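Local coordinates for protein hydrolase (Thermococcus thioreducens, PDB 6IAH) that probably hydrolyses phosphate esters as a magnesium-dependent phosphatase of the haloacid dehalogenase superfamily, possibly acting on phosphoglycolate among other substrates, at residues A[10-21]-A[124-132]. Sequence-based numbering, arbitrary orientation.
Sequences VLIDVRESYDEA and LWKKERPIV
Arg15 CD lies over one face of the Arg129 guanidinium, 3.6 Å from CZ and offset toward the rim. The two guanidinium planes are 46° apart. Glu128 OE2 sits over one face of the Tyr18 ring, near its rim, at 4.2 Å from CZ. Tyr18 OH hydrogen-bonds to OD2 of the magnesium ligand Asp8.

Glu128 CG is anti to its own carbonyl carbon (chi1 -63°), and the chain runs extended from there to Ser17. Ser17 OG donates to Glu128 OE2 at 2.7 Å, on the anti side of the carboxylate. Tyr109 OH also hydrogen-bonds to OE2, and Arg152 forms a salt bridge with OE1. Val14 CG1 packs alongside the Glu128 carboxyl carbon. With an alanine in place of Glu128, Arg152 is likely to lose its acidic mate and Ser17 OG this acceptor.

Beside this, strands 12-13 and 129-130 form a short antiparallel ribbon. Asp13 and Arg129 are its hydrogen-bonded pair, with Asp13 N to Arg129 O at 2.8 Å and Arg129 N to Asp13 O at 3.0 Å. Further on, Leu11 O accepts from both Ile131 N (2.7 Å) and Val132 N (3.1 Å), which arrive from the same face of its plane. At the other end, Leu124 CD1 packs on Ala21 CB at 3.8 Å.

The two chain passages linking the helical cap to the core are thus paired, consistent with a HAD phosphatase whose cap is inserted after the first strand. The pairing places Asp13, a residue of a second magnesium site. Glu128 is buried, and Arg152, Ser17 and Tyr109 together probably favour its ionised form.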
loop_
_atom_site.group_PDB
_atom_site.type_symbol
_atom_site.label_atom_id
_atom_site.label_comp_id
_atom_site.label_asym_id
_atom_site.label_seq_id
_atom_site.Cartn_x
_atom_site.Cartn_y
_atom_site.Cartn_z
ATOM N N VAL A 10 2.764 8.207 4.443
ATOM C CA VAL A 10 2.637 9.053 5.630
ATOM C C VAL A 10 3.800 8.760 6.587
ATOM O O VAL A 10 4.637 9.638 6.828
ATOM C CB VAL A 10 1.276 8.831 6.345
ATOM C CG1 VAL A 10 1.240 9.535 7.685
ATOM C CG2 VAL A 10 0.118 9.310 5.467
ATOM N N LEU A 11 3.842 7.565 7.194
ATOM C CA LEU A 11 4.987 7.180 8.054
ATOM C C LEU A 11 6.194 6.686 7.265
ATOM O O LEU A 11 7.314 6.838 7.745
ATOM C CB LEU A 11 4.593 6.117 9.064
ATOM C CG LEU A 11 3.378 6.507 9.924
ATOM C CD1 LEU A 11 2.920 5.372 10.857
ATOM C CD2 LEU A 11 3.615 7.769 10.737
ATOM N N ILE A 12 5.946 6.002 6.141
ATOM C CA ILE A 12 6.988 5.324 5.344
ATOM C C ILE A 12 6.864 5.741 3.887
ATOM O O ILE A 12 5.735 5.746 3.312
ATOM C CB ILE A 12 6.843 3.785 5.435
ATOM C CG1 ILE A 12 7.200 3.334 6.864
ATOM C CG2 ILE A 12 7.785 3.079 4.471
ATOM C CD1 ILE A 12 6.907 1.880 7.156
ATOM N N ASP A 13 8.005 6.090 3.289
ATOM C CA ASP A 13 8.091 6.343 1.849
ATOM C C ASP A 13 8.386 4.977 1.252
ATOM O O ASP A 13 9.491 4.421 1.484
ATOM C CB ASP A 13 9.230 7.301 1.549
ATOM C CG ASP A 13 9.458 7.549 0.064
ATOM O OD1 ASP A 13 8.893 6.927 -0.850
ATOM O OD2 ASP A 13 10.289 8.436 -0.193
ATOM N N VAL A 14 7.428 4.446 0.498
ATOM C CA VAL A 14 7.573 3.115 -0.080
ATOM C C VAL A 14 8.129 3.316 -1.436
ATOM O O VAL A 14 7.603 2.697 -2.394
ATOM C CB VAL A 14 6.279 2.276 -0.118
ATOM C CG1 VAL A 14 5.843 2.018 1.324
ATOM C CG2 VAL A 14 5.138 2.921 -0.928
ATOM N N ARG A 15 9.117 4.237 -1.486
ATOM C CA ARG A 15 10.100 4.489 -2.572
ATOM C C ARG A 15 9.900 3.509 -3.750
ATOM O O ARG A 15 10.721 2.693 -4.154
ATOM C CB ARG A 15 11.546 4.552 -1.979
ATOM C CG ARG A 15 12.064 5.978 -1.543
ATOM C CD ARG A 15 13.603 6.062 -1.424
ATOM N NE ARG A 15 14.289 5.225 -2.437
ATOM C CZ ARG A 15 15.022 4.103 -2.244
ATOM N NH1 ARG A 15 15.333 3.604 -1.032
ATOM N NH2 ARG A 15 15.505 3.477 -3.321
ATOM N N GLU A 16 8.703 3.607 -4.246
ATOM C CA GLU A 16 8.261 2.734 -5.296
ATOM C C GLU A 16 8.728 1.193 -5.210
ATOM O O GLU A 16 8.957 0.570 -6.284
ATOM C CB GLU A 16 8.466 3.493 -6.622
ATOM C CG GLU A 16 7.652 4.807 -6.633
ATOM C CD GLU A 16 8.206 5.854 -5.618
ATOM O OE1 GLU A 16 9.366 6.291 -5.821
ATOM O OE2 GLU A 16 7.542 6.192 -4.589
ATOM N N SER A 17 8.849 0.640 -3.945
ATOM C CA SER A 17 9.322 -0.730 -3.627
ATOM C C SER A 17 8.318 -1.689 -4.290
ATOM O O SER A 17 8.709 -2.617 -4.948
ATOM C CB SER A 17 9.326 -1.053 -2.137
ATOM O OG SER A 17 8.004 -0.833 -1.580
ATOM N N TYR A 18 7.014 -1.441 -4.086
ATOM C CA TYR A 18 5.981 -2.269 -4.705
ATOM C C TYR A 18 5.993 -2.170 -6.221
ATOM O O TYR A 18 5.753 -3.163 -6.906
ATOM C CB TYR A 18 4.606 -1.862 -4.240
ATOM C CG TYR A 18 4.380 -1.819 -2.721
ATOM C CD1 TYR A 18 4.368 -2.955 -1.948
ATOM C CD2 TYR A 18 3.996 -0.621 -2.130
ATOM C CE1 TYR A 18 4.073 -2.892 -0.575
ATOM C CE2 TYR A 18 3.707 -0.543 -0.782
ATOM C CZ TYR A 18 3.725 -1.656 -0.007
ATOM O OH TYR A 18 3.349 -1.479 1.327
ATOM N N ASP A 19 6.199 -0.968 -6.736
ATOM C CA ASP A 19 6.261 -0.791 -8.171
ATOM C C ASP A 19 7.400 -1.585 -8.794
ATOM O O ASP A 19 7.211 -2.175 -9.829
ATOM C CB ASP A 19 6.432 0.682 -8.533
ATOM C CG ASP A 19 5.174 1.527 -8.303
ATOM O OD1 ASP A 19 4.115 1.015 -7.888
ATOM O OD2 ASP A 19 5.258 2.725 -8.598
ATOM N N GLU A 20 8.582 -1.586 -8.184
ATOM C CA GLU A 20 9.712 -2.355 -8.712
ATOM C C GLU A 20 9.489 -3.864 -8.502
ATOM O O GLU A 20 9.913 -4.657 -9.313
ATOM C CB GLU A 20 11.035 -1.893 -8.091
ATOM C CG GLU A 20 12.299 -2.570 -8.624
ATOM C CD GLU A 20 12.792 -2.007 -9.948
ATOM O OE1 GLU A 20 12.204 -1.031 -10.455
ATOM O OE2 GLU A 20 13.760 -2.563 -10.490
ATOM N N ALA A 21 8.800 -4.273 -7.440
ATOM C CA ALA A 21 8.480 -5.671 -7.309
ATOM C C ALA A 21 7.520 -6.160 -8.408
ATOM O O ALA A 21 7.678 -7.287 -8.916
ATOM C CB ALA A 21 7.895 -5.929 -5.905
ATOM N N LEU A 124 13.045 -6.196 -1.684
ATOM C CA LEU A 124 12.759 -4.785 -2.044
ATOM C C LEU A 124 12.098 -4.002 -0.933
ATOM O O LEU A 124 12.220 -2.793 -0.937
ATOM C CB LEU A 124 11.938 -4.666 -3.314
ATOM C CG LEU A 124 12.648 -5.077 -4.610
ATOM C CD1 LEU A 124 11.616 -5.235 -5.720
ATOM C CD2 LEU A 124 13.783 -4.119 -4.969
ATOM N N TRP A 125 11.492 -4.669 0.067
ATOM C CA TRP A 125 10.953 -3.930 1.194
ATOM C C TRP A 125 12.034 -3.061 1.919
ATOM O O TRP A 125 11.709 -2.032 2.505
ATOM C CB TRP A 125 10.220 -4.857 2.194
ATOM C CG TRP A 125 11.150 -5.665 3.037
ATOM C CD1 TRP A 125 11.722 -6.886 2.716
ATOM C CD2 TRP A 125 11.556 -5.391 4.396
ATOM N NE1 TRP A 125 12.510 -7.324 3.748
ATOM C CE2 TRP A 125 12.428 -6.442 4.792
ATOM C CE3 TRP A 125 11.330 -4.342 5.278
ATOM C CZ2 TRP A 125 13.025 -6.485 6.067
ATOM C CZ3 TRP A 125 11.950 -4.362 6.517
ATOM C CH2 TRP A 125 12.776 -5.428 6.907
ATOM N N LYS A 126 13.298 -3.460 1.826
ATOM C CA LYS A 126 14.353 -2.772 2.532
ATOM C C LYS A 126 14.775 -1.478 1.820
ATOM O O LYS A 126 15.547 -0.726 2.386
ATOM C CB LYS A 126 15.519 -3.754 2.822
ATOM C CG LYS A 126 15.020 -5.005 3.570
ATOM C CD LYS A 126 16.104 -5.985 4.004
ATOM C CE LYS A 126 17.292 -6.074 3.030
ATOM N NZ LYS A 126 17.026 -6.678 1.681
ATOM N N LYS A 127 14.254 -1.199 0.618
ATOM C CA LYS A 127 14.448 0.119 -0.015
ATOM C C LYS A 127 13.452 1.176 0.492
ATOM O O LYS A 127 13.589 2.326 0.144
ATOM C CB LYS A 127 14.345 0.017 -1.512
ATOM C CG LYS A 127 15.474 -0.823 -2.141
ATOM C CD LYS A 127 15.488 -0.526 -3.631
ATOM C CE LYS A 127 16.315 -1.509 -4.439
ATOM N NZ LYS A 127 17.691 -1.565 -3.904
ATOM N N GLU A 128 12.439 0.765 1.288
ATOM C CA GLU A 128 11.477 1.690 1.909
ATOM C C GLU A 128 12.224 2.470 3.031
ATOM O O GLU A 128 13.182 1.927 3.681
ATOM C CB GLU A 128 10.281 0.905 2.471
ATOM C CG GLU A 128 9.494 0.176 1.384
ATOM C CD GLU A 128 8.366 -0.707 1.875
ATOM O OE1 GLU A 128 8.105 -0.635 3.082
ATOM O OE2 GLU A 128 7.734 -1.458 1.048
ATOM N N ARG A 129 11.806 3.722 3.250
ATOM C CA ARG A 129 12.499 4.637 4.151
ATOM C C ARG A 129 11.501 5.289 5.070
ATOM O O ARG A 129 10.374 5.618 4.646
ATOM C CB ARG A 129 13.150 5.750 3.321
ATOM C CG ARG A 129 14.332 5.243 2.537
ATOM C CD ARG A 129 15.224 6.332 1.957
ATOM N NE ARG A 129 14.583 7.625 1.640
ATOM C CZ ARG A 129 15.080 8.528 0.767
ATOM N NH1 ARG A 129 16.216 8.297 0.094
ATOM N NH2 ARG A 129 14.437 9.678 0.543
ATOM N N PRO A 130 11.905 5.534 6.319
ATOM C CA PRO A 130 10.982 6.203 7.238
ATOM C C PRO A 130 10.781 7.668 6.827
ATOM O O PRO A 130 11.728 8.319 6.336
ATOM C CB PRO A 130 11.688 6.062 8.590
ATOM C CG PRO A 130 13.122 5.967 8.254
ATOM C CD PRO A 130 13.171 5.183 6.993
ATOM N N ILE A 131 9.536 8.127 6.847
ATOM C CA ILE A 131 9.267 9.582 6.826
ATOM C C ILE A 131 9.188 10.079 8.268
ATOM O O ILE A 131 9.825 11.024 8.640
ATOM C CB ILE A 131 7.980 9.946 6.046
ATOM C CG1 ILE A 131 8.051 9.407 4.611
ATOM C CG2 ILE A 131 7.750 11.450 6.092
ATOM C CD1 ILE A 131 6.706 9.340 3.892
ATOM N N VAL A 132 8.444 9.380 9.107
ATOM C CA VAL A 132 8.279 9.837 10.484
ATOM C C VAL A 132 9.606 9.686 11.278
ATOM O O VAL A 132 10.425 8.820 10.953
ATOM C CB VAL A 132 7.081 9.115 11.129
ATOM C CG1 VAL A 132 7.391 7.646 11.370
ATOM C CG2 VAL A 132 6.658 9.828 12.389
#